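Local coordinates for GH127 beta-L-arabinofuranoside (Geobacillus stearothermophilus, PDB 4QK0), which probably hydrolyses beta-L-arabinofuranosidic linkages, as a glycoside hydrolase of family GH127, at residues K549-R554 and M641-N646; C560-D565 and R626-Y631. All blocks are in the same frame, centred on the assembly; numbering follows the deposited sequence.

Contact 1 (K549-R554 and M641-N646); sequences KVALQR and MVVWVN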
loop_
_atom_site.group_PDB
_atom_site.type_symbol
_atom_site.label_atom_id
_atom_site.label_comp_id
_atom_site.label_asym_id
_atom_site.label_seq_id
_atom_site.Cartn_x
_atom_site.Cartn_y
_atom_site.Cartn_z
ATOM N N LYS A 549 7.218 16.374 7.845
ATOM C CA LYS A 549 6.195 17.024 7.045
ATOM C C LYS A 549 5.363 17.953 7.859
ATOM O O LYS A 549 5.314 17.825 9.053
ATOM C CB LYS A 549 5.299 16.035 6.375
ATOM C CG LYS A 549 6.022 15.055 5.493
ATOM C CD LYS A 549 4.939 14.297 4.731
ATOM C CE LYS A 549 5.408 13.000 4.125
ATOM N NZ LYS A 549 6.160 13.292 2.895
ATOM N N VAL A 550 4.686 18.875 7.179
ATOM C CA VAL A 550 3.910 19.926 7.810
ATOM C C VAL A 550 2.669 20.161 6.965
ATOM O O VAL A 550 2.688 19.919 5.753
ATOM C CB VAL A 550 4.759 21.189 7.934
ATOM C CG1 VAL A 550 5.019 21.801 6.586
ATOM C CG2 VAL A 550 4.110 22.223 8.818
ATOM N N ALA A 551 1.566 20.530 7.621
ATOM C CA ALA A 551 0.301 20.815 6.945
ATOM C C ALA A 551 -0.026 22.228 7.236
ATOM O O ALA A 551 0.245 22.751 8.324
ATOM C CB ALA A 551 -0.814 19.900 7.418
ATOM N N LEU A 552 -0.658 22.874 6.279
ATOM C CA LEU A 552 -1.144 24.231 6.540
ATOM C C LEU A 552 -2.627 24.252 6.919
ATOM O O LEU A 552 -3.444 23.519 6.371
ATOM C CB LEU A 552 -0.949 25.083 5.307
ATOM C CG LEU A 552 0.509 25.175 4.899
ATOM C CD1 LEU A 552 0.625 25.979 3.643
ATOM C CD2 LEU A 552 1.386 25.796 5.973
ATOM N N GLN A 553 -2.948 25.076 7.911
ATOM C CA GLN A 553 -4.308 25.234 8.374
ATOM C C GLN A 553 -4.568 26.702 8.741
ATOM O O GLN A 553 -3.738 27.375 9.344
ATOM C CB GLN A 553 -4.586 24.341 9.579
ATOM C CG GLN A 553 -6.044 24.366 10.007
ATOM C CD GLN A 553 -6.436 23.375 11.089
ATOM O OE1 GLN A 553 -5.866 22.297 11.194
ATOM N NE2 GLN A 553 -7.502 23.700 11.823
ATOM N N ARG A 554 -5.774 27.152 8.445
ATOM C CA ARG A 554 -6.220 28.507 8.867
ATOM C C ARG A 554 -7.658 28.469 9.377
ATOM O O ARG A 554 -8.559 28.033 8.655
ATOM C CB ARG A 554 -6.131 29.425 7.664
ATOM C CG ARG A 554 -6.604 30.835 7.914
ATOM C CD ARG A 554 -6.371 31.748 6.711
ATOM N NE ARG A 554 -6.762 33.105 7.109
ATOM C CZ ARG A 554 -8.006 33.578 7.090
ATOM N NH1 ARG A 554 -9.018 32.866 6.660
ATOM N NH2 ARG A 554 -8.237 34.784 7.519
HETATM N N MSE A 641 -2.044 16.181 -5.695
HETATM C CA MSE A 641 -2.472 16.945 -4.491
HETATM C C MSE A 641 -1.776 16.411 -3.278
HETATM O O MSE A 641 -1.584 15.226 -3.179
HETATM C CB MSE A 641 -3.993 16.832 -4.360
HETATM C CG MSE A 641 -4.549 17.636 -3.189
HETATM SE SE MSE A 641 -4.492 16.529 -1.528
HETATM C CE MSE A 641 -5.845 15.282 -1.923
ATOM N N VAL A 642 -1.323 17.292 -2.388
ATOM C CA VAL A 642 -0.850 16.888 -1.091
ATOM C C VAL A 642 -1.319 17.822 -0.033
ATOM O O VAL A 642 -1.430 18.992 -0.273
ATOM C CB VAL A 642 0.694 16.819 -0.948
ATOM C CG1 VAL A 642 1.251 15.705 -1.796
ATOM C CG2 VAL A 642 1.363 18.104 -1.356
ATOM N N VAL A 643 -1.508 17.262 1.170
ATOM C CA VAL A 643 -1.781 18.025 2.381
ATOM C C VAL A 643 -0.504 18.146 3.186
ATOM O O VAL A 643 -0.106 19.246 3.571
ATOM C CB VAL A 643 -2.853 17.340 3.269
ATOM C CG1 VAL A 643 -2.962 17.982 4.661
ATOM C CG2 VAL A 643 -4.196 17.401 2.586
ATOM N N TRP A 644 0.143 17.010 3.443
ATOM C CA TRP A 644 1.317 17.042 4.238
ATOM C C TRP A 644 2.507 17.318 3.327
ATOM O O TRP A 644 2.905 16.472 2.528
ATOM C CB TRP A 644 1.465 15.732 5.007
ATOM C CG TRP A 644 0.471 15.634 6.069
ATOM C CD1 TRP A 644 -0.738 14.999 6.020
ATOM C CD2 TRP A 644 0.591 16.174 7.377
ATOM N NE1 TRP A 644 -1.386 15.153 7.192
ATOM C CE2 TRP A 644 -0.576 15.849 8.060
ATOM C CE3 TRP A 644 1.584 16.896 8.039
ATOM C CZ2 TRP A 644 -0.800 16.227 9.380
ATOM C CZ3 TRP A 644 1.382 17.244 9.345
ATOM C CH2 TRP A 644 0.169 16.931 10.002
ATOM N N VAL A 645 3.115 18.466 3.488
ATOM C CA VAL A 645 4.250 18.838 2.655
ATOM C C VAL A 645 5.575 18.700 3.401
ATOM O O VAL A 645 5.646 18.948 4.606
ATOM C CB VAL A 645 4.017 20.184 1.874
ATOM C CG1 VAL A 645 2.706 20.852 2.170
ATOM C CG2 VAL A 645 5.151 21.166 1.953
ATOM N N ASN A 646 6.591 18.250 2.691
ATOM C CA ASN A 646 7.924 18.182 3.214
ATOM C C ASN A 646 8.451 19.493 3.709
ATOM O O ASN A 646 8.283 20.494 3.100
ATOM C CB ASN A 646 8.903 17.607 2.208
ATOM C CG ASN A 646 8.688 16.173 1.954
ATOM O OD1 ASN A 646 8.407 15.805 0.875
ATOM N ND2 ASN A 646 8.819 15.376 2.939
HETATM O O HOH W 1 -1.479 21.646 4.020
#
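Val550 and Val645 form an antiparallel hydrogen-bonded pair: Val550 N donates to Val645 O at 2.7 Å, and Val645 N returns the bond to Val550 O. Beyond this pair the strands part, and a water takes over, accepting from Leu552 N at 2.7 Å and donating to Val643 O. The Lys549 side chain crosses 641-646, oblique to Trp644 and alongside Asn646: CB lies 3.4 Å from Val645 O, CG passes the same carbonyl, CD reaches Trp644 CB at 3.8 Å, and NZ, after a bend at chi4 (-78°), ends beside the Asn646 amide. The Trp644 ring lies against strand 549-554, with Lys549 C and Val550 N in plane at its edge and Ala551 CB over one face, 3.8 Å from the centroid of the six-membered ring, a CH-pi contact. An alanine in place of Trp644 would probably cost Ala551 this partner and loosen the packing there. This antiparallel pairing belongs to the mixed sheet of the family 127 C-terminal domain, where a bulge or short loop interrupts strand 641-647. Strand 549-554 also pairs with 534-539 and 557-562, Ala539 touches the indole, and Leu575 of strand 574-586 packs on Val645; Asn646 packs on Ala547 of the second subunit.

Contact 2 (C560-D565 and R626-Y631); sequences CLEEVD and RAIPYY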
loop_
_atom_site.group_PDB
_atom_site.type_symbol
_atom_site.label_atom_id
_atom_site.label_comp_id
_atom_site.label_asym_id
_atom_site.label_seq_id
_atom_site.Cartn_x
_atom_site.Cartn_y
_atom_site.Cartn_z
ATOM N N CYS A 560 -4.379 22.391 1.125
ATOM C CA CYS A 560 -3.632 21.428 0.302
ATOM C C CYS A 560 -2.994 22.142 -0.862
ATOM O O CYS A 560 -3.352 23.321 -1.160
ATOM C CB CYS A 560 -4.512 20.346 -0.193
ATOM S SG CYS A 560 -5.657 20.792 -1.488
ATOM N N LEU A 561 -1.993 21.489 -1.469
ATOM C CA LEU A 561 -1.378 22.014 -2.708
ATOM C C LEU A 561 -1.801 21.146 -3.848
ATOM O O LEU A 561 -1.849 19.911 -3.716
ATOM C CB LEU A 561 0.121 22.014 -2.659
ATOM C CG LEU A 561 0.845 22.604 -1.480
ATOM C CD1 LEU A 561 2.351 22.712 -1.746
ATOM C CD2 LEU A 561 0.324 23.955 -1.190
ATOM N N GLU A 562 -2.216 21.783 -4.946
ATOM C CA GLU A 562 -2.588 21.081 -6.186
ATOM C C GLU A 562 -1.623 21.390 -7.369
ATOM O O GLU A 562 -1.045 22.484 -7.473
ATOM C CB GLU A 562 -3.997 21.461 -6.612
ATOM C CG GLU A 562 -5.138 20.909 -5.738
ATOM C CD GLU A 562 -6.473 20.920 -6.488
ATOM O OE1 GLU A 562 -7.017 22.001 -6.615
ATOM O OE2 GLU A 562 -6.926 19.876 -6.997
ATOM N N GLU A 563 -1.477 20.412 -8.234
ATOM C CA GLU A 563 -0.618 20.524 -9.408
ATOM C C GLU A 563 -1.030 21.718 -10.268
ATOM O O GLU A 563 -0.192 22.466 -10.760
ATOM C CB GLU A 563 -0.729 19.247 -10.216
ATOM C CG GLU A 563 0.087 19.219 -11.494
ATOM C CD GLU A 563 0.122 17.836 -12.176
ATOM O OE1 GLU A 563 -0.250 16.773 -11.612
ATOM O OE2 GLU A 563 0.511 17.817 -13.347
ATOM N N VAL A 564 -2.340 21.903 -10.433
ATOM C CA VAL A 564 -2.840 22.978 -11.289
ATOM C C VAL A 564 -2.236 24.324 -10.890
ATOM O O VAL A 564 -1.982 25.142 -11.746
ATOM C CB VAL A 564 -4.383 23.026 -11.309
ATOM C CG1 VAL A 564 -4.926 23.388 -9.919
ATOM C CG2 VAL A 564 -4.904 24.025 -12.337
ATOM N N ASP A 565 -1.949 24.542 -9.604
ATOM C CA ASP A 565 -1.373 25.794 -9.135
ATOM C C ASP A 565 0.136 25.757 -8.996
ATOM O O ASP A 565 0.744 26.795 -8.933
ATOM C CB ASP A 565 -1.917 26.180 -7.726
ATOM C CG ASP A 565 -3.428 26.458 -7.698
ATOM O OD1 ASP A 565 -3.905 27.162 -8.594
ATOM O OD2 ASP A 565 -4.151 25.993 -6.786
ATOM N N ARG A 626 1.028 28.131 -3.972
ATOM C CA ARG A 626 -0.291 28.463 -3.565
ATOM C C ARG A 626 -1.058 27.268 -3.061
ATOM O O ARG A 626 -1.110 26.192 -3.713
ATOM C CB ARG A 626 -1.051 29.089 -4.750
ATOM C CG ARG A 626 -2.371 29.652 -4.277
ATOM C CD ARG A 626 -2.896 30.712 -5.217
ATOM N NE ARG A 626 -3.568 30.046 -6.310
ATOM C CZ ARG A 626 -4.456 30.619 -7.105
ATOM N NH1 ARG A 626 -4.806 31.881 -6.895
ATOM N NH2 ARG A 626 -4.988 29.921 -8.097
ATOM N N ALA A 627 -1.738 27.476 -1.924
ATOM C CA ALA A 627 -2.498 26.418 -1.307
ATOM C C ALA A 627 -3.959 26.842 -1.274
ATOM O O ALA A 627 -4.259 28.005 -1.055
ATOM C CB ALA A 627 -1.960 26.119 0.085
ATOM N N ILE A 628 -4.840 25.864 -1.432
ATOM C CA ILE A 628 -6.266 26.059 -1.358
ATOM C C ILE A 628 -6.896 25.095 -0.317
ATOM O O ILE A 628 -6.227 24.177 0.155
ATOM C CB ILE A 628 -6.935 25.793 -2.728
ATOM C CG1 ILE A 628 -6.594 24.387 -3.245
ATOM C CG2 ILE A 628 -6.472 26.836 -3.750
ATOM C CD1 ILE A 628 -7.775 23.601 -3.683
ATOM N N PRO A 629 -8.184 25.314 0.044
ATOM C CA PRO A 629 -8.810 24.465 1.018
ATOM C C PRO A 629 -8.926 23.052 0.535
ATOM O O PRO A 629 -9.304 22.822 -0.622
ATOM C CB PRO A 629 -10.229 25.089 1.157
ATOM C CG PRO A 629 -10.021 26.522 0.918
ATOM C CD PRO A 629 -8.993 26.540 -0.191
ATOM N N TYR A 630 -8.670 22.110 1.429
ATOM C CA TYR A 630 -8.721 20.702 1.098
ATOM C C TYR A 630 -10.021 20.318 0.466
ATOM O O TYR A 630 -10.021 19.632 -0.563
ATOM C CB TYR A 630 -8.451 19.825 2.333
ATOM C CG TYR A 630 -8.633 18.361 2.048
ATOM C CD1 TYR A 630 -7.629 17.614 1.468
ATOM C CD2 TYR A 630 -9.801 17.708 2.407
ATOM C CE1 TYR A 630 -7.829 16.258 1.201
ATOM C CE2 TYR A 630 -9.962 16.356 2.178
ATOM C CZ TYR A 630 -8.985 15.645 1.549
ATOM O OH TYR A 630 -9.196 14.324 1.324
ATOM N N TYR A 631 -11.136 20.777 1.048
ATOM C CA TYR A 631 -12.460 20.363 0.538
ATOM C C TYR A 631 -12.637 20.717 -0.909
ATOM O O TYR A 631 -13.411 20.033 -1.638
ATOM C CB TYR A 631 -13.655 20.966 1.370
ATOM C CG TYR A 631 -13.890 22.416 1.158
ATOM C CD1 TYR A 631 -14.508 22.879 -0.020
ATOM C CD2 TYR A 631 -13.438 23.350 2.061
ATOM C CE1 TYR A 631 -14.681 24.253 -0.256
ATOM C CE2 TYR A 631 -13.614 24.712 1.839
ATOM C CZ TYR A 631 -14.260 25.159 0.649
ATOM O OH TYR A 631 -14.444 26.525 0.431
HETATM O O HOH W 2 -3.000 24.571 -4.750
#
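Strands 560-562 and 626-629 cross at 117° and are joined by one firm antiparallel pair: Cys560 N donates to Ile628 O at 2.7 Å and Ile628 N to Cys560 O at 3.0 Å, each nearly along the C=O axis. On one face, the CD2 branch of Leu561 presses its tip against Ala627 CB at 3.4 Å, tighter than usual carbon contact, the leucine methyl the bump and the small alanine the hollow. On the other face Cys560 SG, in the crowded position between N and carbonyl carbon, lies against Ile628 CG1 and Tyr630 CA. Ile628 packs both branches against the strand-to-helix turn, CD1 reaching Glu562 OE1 at 3.4 Å and CG2 lying near Asp565 OD2. Arg626 bends at chi3 (82°) so that NH2 meets Asp565 OD1 at 3.0 Å in a nearly straight salt bridge, approaching from above the carboxylate, whose plane stands almost perpendicular to the guanidinium. A water wedged between the strands accepts from Glu562 N and donates to Asp565 OD2 and Arg626 O. Arg636 forms salt bridges to both Asp565 and Glu562, while Cys634 N hydrogen-bonds to Glu562 OE2. The contact lies in the mixed sheet of the family 127 C-terminal domain, where strand 557-562 gives way to helix 563-566 with Glu562 at the N-cap. Strand 641-647 packs on Cys560 and Tyr630, and strand 593-603 pairs with strand 620-629, Ala627 bonding to Ile596.

Contacts 1 and 2 lie about 10 Å apart, centre to centre, within the family 127 C-terminal domain and in one mixed, branched or curled sheet. Along the chain 549-554 comes first, 560-565 follows, spanning the end of the next strand and the start of helix 563-566, then 626-631, and 641-646 last, so that contact 2 is nested within the loop closed by contact 1. Strand 557-562 joins them, pairing with 549-554, 641-647 and 620-629. The two also touch directly, Val642 O probably accepting a hydrogen bond from Leu561 N at 2.8 Å, and Val643 packing on Tyr630. Chain stretches far apart in sequence are thereby gathered into one continuous piece of the domain.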